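Local coordinates for TetR-family transcriptional regulator (Streptomyces coelicolor, PDB 2G7L), which probably binds operator DNA as a dimer through N-terminal helix-turn-helix domains and so represses or otherwise controls transcription, at the interface of chains A and B. Coordinates in Å, arbitrary orientation; residue numbers count along the deposited sequence, not the author numbering. Chains: chain A/B, TetR-family transcriptional regulator.

All four contacts lie in the C-terminal part, which in TetR-family proteins usually dimerises and binds ligands. Contacts 1 and 2, about 27 Å apart between C-alpha centres, share by the two-fold the bond of A:Trp147 to B:Leu200, made in contact 2 by B:Trp147 and A:Leu200. Helix 206-223 joins contacts 2 and 3, through A:Trp212 and B:Trp212 respectively. Helix 192-197 serves contact 1 from chain B and contact 4 from chain A. Contact 3 is central; contacts 1 and 4 lie about 38 Å apart, centre to centre, so the pairing is probably braced across its width, which could help hold the two DNA-binding domains.

Contact 1: the interface of chains A and B. Residues chain A 142-143, 146-147; chain B 197, 200.
A:Gly142, A:Ala143, A:Ala146 and A:Trp147 are helical in backbone and form one side of the first turns of helix 142-161, laid against B:His197, the last residue of helix 192-197, and B:Leu200 in the loop beyond it. At the start of the helix the imidazole of B:His197 comes up to the backbone, its CD2 lying 3.4 Å from the carbonyl O of A:Gly142. A:Ala146 points its methyl at the loop, with CB 4.1 Å from CB of B:Leu200. One branch of B:Leu200, CD1, is directed at A:Ala143, but that pair is modelled too close to carry weight. The other branch, CD2, lies 4.1 Å from NE1 of A:Trp147. CG of A:Trp147 is anti to its own carbonyl carbon (chi1 -69°), which brings the pyrrole edge of the indole to the loop. There NE1 gives a weak, bent hydrogen bond of 2.9 Å to the carbonyl O of B:Leu200, 125° at the hydrogen, with the carbonyl carbon of B:Leu200 in the plane of the ring. A leucine in place of A:Trp147 would probably leave this loop carbonyl without its indole donor and open a gap beside CD2 of B:Leu200. The patch seats the loop of one subunit on the small-residue face of the other's helix, as part of what is likely to be the functional dimer, as is usual in the TetR family.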
ATOM      1  N   GLY A 142       4.138  -6.158  24.080  1.00 50.67           N
ATOM      2  CA  GLY A 142       3.313  -5.002  23.698  1.00 49.71           C
ATOM      3  C   GLY A 142       3.891  -4.272  22.476  1.00 48.84           C
ATOM      4  O   GLY A 142       3.125  -3.718  21.676  1.00 48.82           O
ATOM      5  N   ALA A 143       5.218  -4.277  22.326  1.00 48.07           N
ATOM      6  CA  ALA A 143       5.843  -3.610  21.180  1.00 48.00           C
ATOM      7  C   ALA A 143       5.375  -4.250  19.874  1.00 47.63           C
ATOM      8  O   ALA A 143       5.073  -3.561  18.891  1.00 47.57           O
ATOM      9  CB  ALA A 143       7.338  -3.631  21.289  1.00 48.64           C
ATOM     10  N   ALA A 146       1.722  -3.386  19.121  1.00 40.69           N
ATOM     11  CA  ALA A 146       1.655  -1.985  18.740  1.00 43.27           C
ATOM     12  C   ALA A 146       2.090  -1.778  17.266  1.00 43.76           C
ATOM     13  O   ALA A 146       1.338  -1.186  16.508  1.00 44.75           O
ATOM     14  CB  ALA A 146       2.576  -1.150  19.718  1.00 41.67           C
ATOM     15  N   TRP A 147       3.284  -2.290  16.878  1.00 42.36           N
ATOM     16  CA  TRP A 147       3.741  -2.252  15.488  1.00 41.32           C
ATOM     17  C   TRP A 147       2.950  -3.209  14.609  1.00 42.59           C
ATOM     18  O   TRP A 147       2.731  -2.952  13.411  1.00 41.22           O
ATOM     19  CB  TRP A 147       5.246  -2.490  15.423  1.00 42.37           C
ATOM     20  CG  TRP A 147       6.070  -1.356  15.991  1.00 39.73           C
ATOM     21  CD1 TRP A 147       5.648  -0.386  16.819  1.00 43.46           C
ATOM     22  CD2 TRP A 147       7.473  -1.107  15.758  1.00 41.59           C
ATOM     23  NE1 TRP A 147       6.728   0.466  17.175  1.00 42.40           N
ATOM     24  CE2 TRP A 147       7.845   0.019  16.524  1.00 42.10           C
ATOM     25  CE3 TRP A 147       8.439  -1.718  14.952  1.00 41.16           C
ATOM     26  CZ2 TRP A 147       9.157   0.554  16.506  1.00 44.81           C
ATOM     27  CZ3 TRP A 147       9.719  -1.213  14.957  1.00 43.40           C
ATOM     28  CH2 TRP A 147      10.071  -0.096  15.725  1.00 44.33           C
TER
ATOM     29  N   HIS B 197      -0.611   0.909  24.764  1.00 56.83           N
ATOM     30  CA  HIS B 197       0.394   0.685  23.701  1.00 55.97           C
ATOM     31  C   HIS B 197       1.129   1.930  23.187  1.00 56.77           C
ATOM     32  O   HIS B 197       1.910   1.847  22.243  1.00 56.60           O
ATOM     33  CB  HIS B 197      -0.230  -0.112  22.596  1.00 54.36           C
ATOM     34  CG  HIS B 197      -0.577  -1.514  23.017  1.00 54.18           C
ATOM     35  ND1 HIS B 197      -1.842  -1.882  23.418  1.00 50.67           N
ATOM     36  CD2 HIS B 197       0.178  -2.637  23.084  1.00 52.47           C
ATOM     37  CE1 HIS B 197      -1.863  -3.173  23.697  1.00 53.20           C
ATOM     38  NE2 HIS B 197      -0.646  -3.655  23.503  1.00 54.19           N
ATOM     39  N   LEU B 200       4.816   3.355  21.898  1.00 55.96           N
ATOM     40  CA  LEU B 200       5.310   2.507  20.796  1.00 55.95           C
ATOM     41  C   LEU B 200       4.363   2.458  19.591  1.00 54.00           C
ATOM     42  O   LEU B 200       4.816   2.243  18.461  1.00 54.81           O
ATOM     43  CB  LEU B 200       5.652   1.065  21.262  1.00 56.31           C
ATOM     44  CG  LEU B 200       7.027   0.822  21.885  1.00 60.55           C
ATOM     45  CD1 LEU B 200       7.187  -0.643  22.256  1.00 62.63           C
ATOM     46  CD2 LEU B 200       8.166   1.251  20.979  1.00 63.26           C
TER

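Contact 2: the interface of chains A and B. Residues chain A 200-201, 203, 209, 212-213; chain B 146-148, 150-151.
A:Arg209 lays its guanidinium flat on the indole of B:Trp147, the two planes 7° apart. NE sits over the five-membered ring, 3.5 Å from its centroid, in a cation-pi contact, while CD covers the six-membered ring. At the guanidinium's outer end NH2 makes a long, weak salt bridge of 3.2 Å to the carboxylate OD2 of B:Asp150. NZ of B:Lys151 is modelled 2.8 Å from the same NH2, a doubtful spacing, since both normally donate. The indole of A:Trp212 flanks B:Trp147, receiving its CB over the six-membered ring, 3.9 Å from the centroid. CD1 of A:Leu201 approaches the carbonyl O of B:Ala146 to 3.5 Å. Behind this shell, A:Arg209 bends at chi2 (-80°) and is gripped by its own chain: NE and NH1 both bond to the carbonyl O of A:Ala203, each at 2.8 Å, and NH1 also reaches the carbonyl O of A:Leu201, from above that carbonyl's plane. NZ of B:Lys151 bonds the carbonyl O of B:Trp147 at 2.9 Å. An alanine in place of A:Arg209 would probably strip the cover from this indole face and leave B:Asp150 without its cationic mate. The cluster clamps the loop after helix 192-197 and helix 206-223 onto the partner, probably strengthening the dimer.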
ATOM      1  N   LEU A 200       1.718 -20.480  -9.570  1.00 55.96           N
ATOM      2  CA  LEU A 200       1.335 -19.925  -8.257  1.00 55.95           C
ATOM      3  C   LEU A 200       1.741 -18.458  -8.073  1.00 54.00           C
ATOM      4  O   LEU A 200       1.093 -17.731  -7.312  1.00 54.81           O
ATOM      5  CB  LEU A 200       1.869 -20.776  -7.073  1.00 56.31           C
ATOM      6  CG  LEU A 200       1.052 -21.995  -6.643  1.00 60.55           C
ATOM      7  CD1 LEU A 200       1.714 -22.686  -5.462  1.00 62.63           C
ATOM      8  CD2 LEU A 200      -0.384 -21.647  -6.296  1.00 63.26           C
ATOM      9  N   LEU A 201       2.805 -18.027  -8.748  1.00 52.38           N
ATOM     10  CA  LEU A 201       3.276 -16.650  -8.647  1.00 51.71           C
ATOM     11  C   LEU A 201       2.121 -15.667  -9.035  1.00 52.46           C
ATOM     12  O   LEU A 201       1.989 -14.572  -8.492  1.00 50.32           O
ATOM     13  CB  LEU A 201       4.482 -16.482  -9.538  1.00 51.34           C
ATOM     14  CG  LEU A 201       5.223 -15.155  -9.578  1.00 52.22           C
ATOM     15  CD1 LEU A 201       5.487 -14.786  -8.153  1.00 55.38           C
ATOM     16  CD2 LEU A 201       6.520 -15.241 -10.386  1.00 49.57           C
ATOM     17  N   ALA A 203      -1.296 -17.010  -9.253  1.00 56.37           N
ATOM     18  CA  ALA A 203      -2.568 -17.614  -8.825  1.00 56.10           C
ATOM     19  C   ALA A 203      -3.203 -17.112  -7.495  1.00 55.91           C
ATOM     20  O   ALA A 203      -2.544 -16.455  -6.638  1.00 55.05           O
ATOM     21  CB  ALA A 203      -2.477 -19.157  -8.863  1.00 56.87           C
ATOM     22  N   ARG A 209      -5.450 -14.592  -1.159  1.00 51.37           N
ATOM     23  CA  ARG A 209      -4.199 -13.942  -0.816  1.00 50.36           C
ATOM     24  C   ARG A 209      -4.301 -13.243   0.514  1.00 49.77           C
ATOM     25  O   ARG A 209      -3.363 -13.188   1.270  1.00 50.39           O
ATOM     26  CB  ARG A 209      -3.814 -12.957  -1.930  1.00 49.93           C
ATOM     27  CG  ARG A 209      -3.573 -13.632  -3.348  1.00 50.89           C
ATOM     28  CD  ARG A 209      -2.205 -14.223  -3.383  1.00 49.67           C
ATOM     29  NE  ARG A 209      -1.766 -14.641  -4.710  1.00 47.65           N
ATOM     30  CZ  ARG A 209      -0.607 -14.293  -5.237  1.00 46.42           C
ATOM     31  NH1 ARG A 209      -0.326 -14.696  -6.466  1.00 46.22           N
ATOM     32  NH2 ARG A 209       0.264 -13.529  -4.540  1.00 42.68           N
ATOM     33  N   TRP A 212      -4.364 -15.800   3.407  1.00 47.96           N
ATOM     34  CA  TRP A 212      -2.945 -16.109   3.641  1.00 46.41           C
ATOM     35  C   TRP A 212      -2.154 -14.960   4.274  1.00 45.19           C
ATOM     36  O   TRP A 212      -1.447 -15.189   5.223  1.00 41.98           O
ATOM     37  CB  TRP A 212      -2.268 -16.573   2.312  1.00 46.14           C
ATOM     38  CG  TRP A 212      -0.902 -17.116   2.537  1.00 47.10           C
ATOM     39  CD1 TRP A 212      -0.588 -18.282   3.173  1.00 46.60           C
ATOM     40  CD2 TRP A 212       0.355 -16.505   2.170  1.00 46.04           C
ATOM     41  NE1 TRP A 212       0.761 -18.441   3.228  1.00 47.44           N
ATOM     42  CE2 TRP A 212       1.379 -17.387   2.610  1.00 46.68           C
ATOM     43  CE3 TRP A 212       0.713 -15.302   1.512  1.00 44.01           C
ATOM     44  CZ2 TRP A 212       2.738 -17.121   2.425  1.00 44.73           C
ATOM     45  CZ3 TRP A 212       2.057 -15.010   1.367  1.00 46.87           C
ATOM     46  CH2 TRP A 212       3.065 -15.942   1.787  1.00 46.20           C
ATOM     47  N   SER A 213      -2.203 -13.710   3.786  1.00 44.77           N
ATOM     48  CA  SER A 213      -1.281 -12.779   4.479  1.00 44.67           C
ATOM     49  C   SER A 213      -1.681 -12.403   5.923  1.00 44.25           C
ATOM     50  O   SER A 213      -0.839 -11.993   6.785  1.00 44.89           O
ATOM     51  CB  SER A 213      -1.012 -11.539   3.648  1.00 47.80           C
ATOM     52  OG  SER A 213      -2.167 -10.796   3.534  1.00 48.20           O
TER
ATOM     53  N   ALA B 146       6.446 -18.020  -3.711  1.00 40.69           N
ATOM     54  CA  ALA B 146       5.733 -17.377  -4.802  1.00 43.27           C
ATOM     55  C   ALA B 146       4.791 -16.259  -4.282  1.00 43.76           C
ATOM     56  O   ALA B 146       4.890 -15.139  -4.756  1.00 44.75           O
ATOM     57  CB  ALA B 146       4.912 -18.476  -5.589  1.00 41.67           C
ATOM     58  N   TRP B 147       3.914 -16.574  -3.298  1.00 42.36           N
ATOM     59  CA  TRP B 147       3.060 -15.574  -2.655  1.00 41.32           C
ATOM     60  C   TRP B 147       3.861 -14.643  -1.757  1.00 42.59           C
ATOM     61  O   TRP B 147       3.528 -13.454  -1.600  1.00 41.22           O
ATOM     62  CB  TRP B 147       1.906 -16.255  -1.928  1.00 42.37           C
ATOM     63  CG  TRP B 147       0.894 -16.896  -2.852  1.00 39.73           C
ATOM     64  CD1 TRP B 147       1.070 -17.223  -4.142  1.00 43.46           C
ATOM     65  CD2 TRP B 147      -0.455 -17.287  -2.516  1.00 41.59           C
ATOM     66  NE1 TRP B 147      -0.094 -17.854  -4.658  1.00 42.40           N
ATOM     67  CE2 TRP B 147      -1.025 -17.893  -3.657  1.00 42.10           C
ATOM     68  CE3 TRP B 147      -1.238 -17.156  -1.364  1.00 41.16           C
ATOM     69  CZ2 TRP B 147      -2.359 -18.371  -3.680  1.00 44.81           C
ATOM     70  CZ3 TRP B 147      -2.524 -17.645  -1.381  1.00 43.40           C
ATOM     71  CH2 TRP B 147      -3.073 -18.246  -2.521  1.00 44.33           C
ATOM     72  N   GLY B 148       4.989 -15.120  -1.235  1.00 41.65           N
ATOM     73  CA  GLY B 148       5.793 -14.303  -0.371  1.00 41.44           C
ATOM     74  C   GLY B 148       6.478 -13.126  -1.023  1.00 42.64           C
ATOM     75  O   GLY B 148       6.578 -12.040  -0.465  1.00 43.51           O
ATOM     76  N   ASP B 150       5.567 -11.386  -3.693  1.00 41.95           N
ATOM     77  CA  ASP B 150       4.468 -10.409  -3.841  1.00 44.48           C
ATOM     78  C   ASP B 150       4.235  -9.588  -2.560  1.00 43.08           C
ATOM     79  O   ASP B 150       4.224  -8.336  -2.571  1.00 42.73           O
ATOM     80  CB  ASP B 150       3.200 -11.186  -4.209  1.00 46.78           C
ATOM     81  CG  ASP B 150       3.009 -11.321  -5.739  1.00 56.14           C
ATOM     82  OD1 ASP B 150       4.039 -11.383  -6.478  1.00 60.74           O
ATOM     83  OD2 ASP B 150       1.823 -11.346  -6.207  1.00 63.21           O
ATOM     84  N   LYS B 151       4.152 -10.276  -1.414  1.00 44.47           N
ATOM     85  CA  LYS B 151       3.968  -9.622  -0.115  1.00 43.52           C
ATOM     86  C   LYS B 151       5.131  -8.790   0.301  1.00 42.46           C
ATOM     87  O   LYS B 151       4.933  -7.698   0.805  1.00 40.91           O
ATOM     88  CB  LYS B 151       3.657 -10.661   0.999  1.00 45.84           C
ATOM     89  CG  LYS B 151       2.165 -11.014   0.982  1.00 50.59           C
ATOM     90  CD  LYS B 151       1.800 -12.384   0.401  1.00 57.75           C
ATOM     91  CE  LYS B 151       0.392 -12.435  -0.457  1.00 56.60           C
ATOM     92  NZ  LYS B 151       0.796 -12.672  -1.946  1.00 43.96           N
TER

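Contact 3: the interface of chains A and B. Residues chain A 144, 216-217, 220-221, 224; chain B 212, 216-217, 219-220.
A:Val216 and A:Gly220 pack against B:Gly220 and B:Val216 where the two copies of helix 206-223 meet about the dimer axis. The glycines let the backbones come close: CA of A:Gly220 is 3.4 Å from the carbonyl O of B:Val216, and CA of B:Gly220 is equally near the carbonyl O of A:Val216. CG1 of each valine, anti to its backbone N (chi1 170°), lies over the opposing glycine. Further along, CG1 of A:Ile221 touches both CG1 of B:Val216 and CH2 at the tip of the B:Trp212 indole, each at 3.9 Å. One face of that indole is backed by CG2 of B:Val216 from its own chain. At the rim the indole turns its N-H to A:Thr224: NE1 gives a fairly straight hydrogen bond of 3.1 Å to the carbonyl O, which lies in the ring plane, although the donor stands well above the plane of the carbonyl. The hydroxyl OG1 of A:Thr224 accepts from the amide ND2 of B:Asn219 at 3.0 Å, 167° at the hydrogen, and itself donates to the carbonyl O of A:Gly220 at 2.7 Å. That second bond would fix the hydroxyl's rotation and so probably turn its acceptor side towards B:Asn219. NE2 of A:Gln144 bonds the carbonyl O of A:Ile221, tying helix 142-161 to the helix end. The helix 206-223 pair, closed at its rim by A:Thr224, forms the core of the interface and probably holds the two subunits together.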
ATOM      1  N   GLN A 144       5.232  -5.576  19.891  1.00 47.84           N
ATOM      2  CA  GLN A 144       4.829  -6.361  18.736  1.00 46.24           C
ATOM      3  C   GLN A 144       3.370  -6.187  18.459  1.00 46.48           C
ATOM      4  O   GLN A 144       2.909  -6.212  17.276  1.00 46.39           O
ATOM      5  CB  GLN A 144       5.138  -7.838  18.955  1.00 45.26           C
ATOM      6  CG  GLN A 144       6.635  -8.078  18.932  1.00 45.86           C
ATOM      7  CD  GLN A 144       7.067  -9.393  19.611  1.00 43.46           C
ATOM      8  OE1 GLN A 144       7.983  -9.385  20.422  1.00 43.39           O
ATOM      9  NE2 GLN A 144       6.450 -10.495  19.237  1.00 39.10           N
ATOM     10  N   VAL A 216       0.147 -15.036   7.686  1.00 42.50           N
ATOM     11  CA  VAL A 216       1.574 -14.728   7.589  1.00 42.59           C
ATOM     12  C   VAL A 216       1.925 -13.641   8.566  1.00 42.84           C
ATOM     13  O   VAL A 216       2.953 -13.687   9.284  1.00 42.87           O
ATOM     14  CB  VAL A 216       1.942 -14.247   6.098  1.00 42.15           C
ATOM     15  CG1 VAL A 216       3.298 -13.698   6.019  1.00 40.84           C
ATOM     16  CG2 VAL A 216       1.724 -15.336   5.147  1.00 40.60           C
ATOM     17  N   LEU A 217       1.077 -12.601   8.578  1.00 42.80           N
ATOM     18  CA  LEU A 217       1.400 -11.443   9.398  1.00 42.66           C
ATOM     19  C   LEU A 217       1.234 -11.771  10.859  1.00 41.11           C
ATOM     20  O   LEU A 217       2.094 -11.427  11.687  1.00 41.63           O
ATOM     21  CB  LEU A 217       0.478 -10.259   8.990  1.00 42.87           C
ATOM     22  CG  LEU A 217       1.045  -9.540   7.741  1.00 47.75           C
ATOM     23  CD1 LEU A 217      -0.029  -8.732   7.149  1.00 47.61           C
ATOM     24  CD2 LEU A 217       2.202  -8.604   8.213  1.00 47.49           C
ATOM     25  N   GLY A 220       4.036 -13.960  11.919  1.00 44.69           N
ATOM     26  CA  GLY A 220       5.277 -13.173  12.097  1.00 42.97           C
ATOM     27  C   GLY A 220       5.272 -12.159  13.200  1.00 42.68           C
ATOM     28  O   GLY A 220       6.275 -11.925  13.858  1.00 42.55           O
ATOM     29  N   ILE A 221       4.165 -11.428  13.326  1.00 44.41           N
ATOM     30  CA  ILE A 221       4.090 -10.400  14.386  1.00 44.74           C
ATOM     31  C   ILE A 221       4.323 -11.029  15.784  1.00 45.56           C
ATOM     32  O   ILE A 221       5.151 -10.541  16.586  1.00 45.90           O
ATOM     33  CB  ILE A 221       2.745  -9.653  14.357  1.00 44.00           C
ATOM     34  CG1 ILE A 221       2.660  -8.722  13.121  1.00 45.95           C
ATOM     35  CG2 ILE A 221       2.501  -8.862  15.714  1.00 43.93           C
ATOM     36  CD1 ILE A 221       1.214  -8.397  12.751  1.00 43.15           C
ATOM     37  N   THR A 224       8.205 -12.184  16.243  1.00 46.03           N
ATOM     38  CA  THR A 224       9.367 -11.340  15.931  1.00 43.94           C
ATOM     39  C   THR A 224       9.473 -10.173  16.878  1.00 45.19           C
ATOM     40  O   THR A 224       8.656  -9.292  16.838  1.00 46.06           O
ATOM     41  CB  THR A 224       9.289 -10.770  14.463  1.00 44.67           C
ATOM     42  OG1 THR A 224       8.984 -11.806  13.522  1.00 44.09           O
ATOM     43  CG2 THR A 224      10.560 -10.105  14.091  1.00 40.15           C
TER
ATOM     44  N   TRP B 212      11.972  -4.140  10.947  1.00 47.96           N
ATOM     45  CA  TRP B 212      11.020  -5.055  11.594  1.00 46.41           C
ATOM     46  C   TRP B 212      10.049  -5.734  10.623  1.00 45.19           C
ATOM     47  O   TRP B 212       9.884  -6.925  10.697  1.00 41.98           O
ATOM     48  CB  TRP B 212      10.235  -4.309  12.721  1.00 46.14           C
ATOM     49  CG  TRP B 212       9.432  -5.240  13.557  1.00 47.10           C
ATOM     50  CD1 TRP B 212       9.918  -6.171  14.430  1.00 46.60           C
ATOM     51  CD2 TRP B 212       7.993  -5.375  13.582  1.00 46.04           C
ATOM     52  NE1 TRP B 212       8.895  -6.869  14.992  1.00 47.44           N
ATOM     53  CE2 TRP B 212       7.698  -6.404  14.517  1.00 46.68           C
ATOM     54  CE3 TRP B 212       6.929  -4.727  12.907  1.00 44.01           C
ATOM     55  CZ2 TRP B 212       6.394  -6.814  14.805  1.00 44.73           C
ATOM     56  CZ3 TRP B 212       5.638  -5.159  13.153  1.00 46.87           C
ATOM     57  CH2 TRP B 212       5.373  -6.174  14.134  1.00 46.20           C
ATOM     58  N   VAL B 216       9.313  -9.757  10.162  1.00 42.50           N
ATOM     59  CA  VAL B 216       7.962 -10.264  10.403  1.00 42.59           C
ATOM     60  C   VAL B 216       7.496 -11.052   9.210  1.00 42.84           C
ATOM     61  O   VAL B 216       6.906 -12.154   9.318  1.00 42.87           O
ATOM     62  CB  VAL B 216       6.945  -9.046  10.671  1.00 42.15           C
ATOM     63  CG1 VAL B 216       5.548  -9.489  10.673  1.00 40.84           C
ATOM     64  CG2 VAL B 216       7.310  -8.344  11.900  1.00 40.60           C
ATOM     65  N   LEU B 217       7.722 -10.463   8.025  1.00 42.80           N
ATOM     66  CA  LEU B 217       7.196 -11.087   6.820  1.00 42.66           C
ATOM     67  C   LEU B 217       7.966 -12.341   6.499  1.00 41.11           C
ATOM     68  O   LEU B 217       7.371 -13.382   6.173  1.00 41.63           O
ATOM     69  CB  LEU B 217       7.278 -10.072   5.646  1.00 42.87           C
ATOM     70  CG  LEU B 217       6.069  -9.106   5.682  1.00 47.75           C
ATOM     71  CD1 LEU B 217       6.389  -7.937   4.851  1.00 47.61           C
ATOM     72  CD2 LEU B 217       4.841  -9.856   5.076  1.00 47.49           C
ATOM     73  N   ASN B 219       9.748 -14.368   8.461  1.00 43.18           N
ATOM     74  CA  ASN B 219       9.318 -15.349   9.493  1.00 43.92           C
ATOM     75  C   ASN B 219       7.948 -15.872   9.206  1.00 43.77           C
ATOM     76  O   ASN B 219       7.696 -17.078   9.177  1.00 43.53           O
ATOM     77  CB  ASN B 219       9.354 -14.687  10.842  1.00 43.78           C
ATOM     78  CG  ASN B 219      10.740 -14.528  11.312  1.00 49.23           C
ATOM     79  OD1 ASN B 219      11.631 -15.171  10.751  1.00 52.19           O
ATOM     80  ND2 ASN B 219      10.980 -13.652  12.314  1.00 49.15           N
ATOM     81  N   GLY B 220       7.007 -14.986   8.919  1.00 44.69           N
ATOM     82  CA  GLY B 220       5.681 -15.550   8.580  1.00 42.97           C
ATOM     83  C   GLY B 220       5.585 -16.298   7.285  1.00 42.68           C
ATOM     84  O   GLY B 220       4.868 -17.280   7.165  1.00 42.55           O
TER

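Contact 4: the interface of chains A and B. Residues chain A 186, 191, 194; chain B 122, 125-126.
Helix 122-136 of chain B presents its first turn to A:His191, the loop residue just before helix 192-197, at the outer flank of the dimer interface. A:His191 and B:Glu122 reach towards each other tip to tip, with the imidazole and carboxylate planes turned 23° apart. NE2 of the imidazole gives a hydrogen bond of 2.8 Å to the carboxylate OE2. The oxygen is met on its syn side and lies close to the ring plane, but the bond is bent, 128° at the hydrogen. CG of B:Glu122 is anti to its backbone N (chi1 -162°), and a bend at chi2 curls the carboxylate back to the histidine. If the imidazole were protonated, the neighbouring carboxylate would be likely to stabilise its charge; the coordinates do not show its state. Next to NE2 on the ring, CD2 lies 3.7 Å from the carbonyl O of B:Leu125, so the same end of the imidazole meets both the carboxylate and the helix backbone. That same carbonyl O is approached by the methyl CD1 of A:Ile194, at 3.4 Å, from the first turn of helix 192-197. CB of B:Leu125 comes within 4.0 Å of NE2 of A:His191, adding apolar cover alongside the polar bond. The patch is small and peripheral; it appears to hold the start of helix 192-197 against the partner's helix, and is likely to steady the outer edge of the dimer.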
ATOM      1  N   ALA A 186       7.958 -14.636 -19.528  1.00 73.38           N
ATOM      2  CA  ALA A 186       9.360 -14.774 -19.117  1.00 73.41           C
ATOM      3  C   ALA A 186       9.852 -16.150 -19.574  1.00 73.81           C
ATOM      4  O   ALA A 186       9.128 -17.151 -19.480  1.00 73.38           O
ATOM      5  CB  ALA A 186       9.535 -14.607 -17.603  1.00 72.76           C
ATOM      6  N   HIS A 191      14.897 -16.536 -16.929  1.00 63.39           N
ATOM      7  CA  HIS A 191      14.217 -16.275 -15.660  1.00 62.04           C
ATOM      8  C   HIS A 191      13.745 -17.608 -15.062  1.00 60.35           C
ATOM      9  O   HIS A 191      12.538 -17.868 -15.016  1.00 60.08           O
ATOM     10  CB  HIS A 191      12.992 -15.390 -15.912  1.00 61.68           C
ATOM     11  CG  HIS A 191      13.326 -13.997 -16.333  1.00 61.50           C
ATOM     12  ND1 HIS A 191      13.227 -13.578 -17.633  1.00 61.29           N
ATOM     13  CD2 HIS A 191      13.738 -12.915 -15.619  1.00 62.54           C
ATOM     14  CE1 HIS A 191      13.584 -12.304 -17.712  1.00 65.28           C
ATOM     15  NE2 HIS A 191      13.894 -11.873 -16.504  1.00 61.30           N
ATOM     16  N   ILE A 194      11.455 -17.504 -11.889  1.00 53.94           N
ATOM     17  CA  ILE A 194      10.050 -17.194 -12.275  1.00 52.88           C
ATOM     18  C   ILE A 194       9.336 -18.405 -12.845  1.00 54.24           C
ATOM     19  O   ILE A 194       8.211 -18.732 -12.433  1.00 54.31           O
ATOM     20  CB  ILE A 194       9.925 -15.986 -13.200  1.00 52.80           C
ATOM     21  CG1 ILE A 194      10.394 -14.710 -12.459  1.00 51.05           C
ATOM     22  CG2 ILE A 194       8.475 -15.836 -13.674  1.00 51.83           C
ATOM     23  CD1 ILE A 194      10.633 -13.414 -13.360  1.00 51.65           C
TER
ATOM     24  N   GLU B 122      11.651  -5.169 -18.115  0.50 51.79           N
ATOM     25  CA  GLU B 122      12.758  -6.091 -17.846  0.50 51.67           C
ATOM     26  C   GLU B 122      13.381  -5.985 -16.459  0.50 50.60           C
ATOM     27  O   GLU B 122      13.782  -7.000 -15.873  0.50 49.82           O
ATOM     28  CB  GLU B 122      13.882  -6.022 -18.917  0.50 52.00           C
ATOM     29  CG  GLU B 122      14.789  -7.295 -18.875  0.50 54.43           C
ATOM     30  CD  GLU B 122      13.992  -8.617 -18.592  0.50 57.26           C
ATOM     31  OE1 GLU B 122      13.220  -9.067 -19.483  0.50 59.09           O
ATOM     32  OE2 GLU B 122      14.151  -9.214 -17.486  0.50 56.01           O
ATOM     33  N   LEU B 125      10.928  -7.575 -13.823  1.00 49.27           N
ATOM     34  CA  LEU B 125      11.088  -9.021 -13.976  1.00 50.54           C
ATOM     35  C   LEU B 125      12.446  -9.542 -13.432  1.00 50.31           C
ATOM     36  O   LEU B 125      12.505 -10.647 -12.904  1.00 49.68           O
ATOM     37  CB  LEU B 125      10.894  -9.423 -15.457  1.00 51.47           C
ATOM     38  CG  LEU B 125       9.489  -9.939 -15.795  1.00 54.02           C
ATOM     39  CD1 LEU B 125       8.419  -8.934 -15.347  1.00 57.28           C
ATOM     40  CD2 LEU B 125       9.429 -10.180 -17.296  1.00 56.69           C
ATOM     41  N   ARG B 126      13.508  -8.745 -13.553  1.00 49.96           N
ATOM     42  CA  ARG B 126      14.792  -9.089 -12.960  1.00 52.56           C
ATOM     43  C   ARG B 126      14.843  -8.973 -11.432  1.00 50.93           C
ATOM     44  O   ARG B 126      15.467  -9.809 -10.754  1.00 47.83           O
ATOM     45  CB  ARG B 126      15.952  -8.267 -13.564  1.00 52.07           C
ATOM     46  CG  ARG B 126      16.446  -8.847 -14.950  1.00 57.06           C
ATOM     47  CD  ARG B 126      17.654  -8.040 -15.483  1.00 57.72           C
ATOM     48  NE  ARG B 126      17.695  -6.682 -14.926  1.00 68.40           N
ATOM     49  CZ  ARG B 126      18.645  -6.201 -14.113  1.00 72.50           C
ATOM     50  NH1 ARG B 126      19.676  -6.979 -13.750  1.00 73.17           N
ATOM     51  NH2 ARG B 126      18.554  -4.932 -13.656  1.00 71.71           N
TER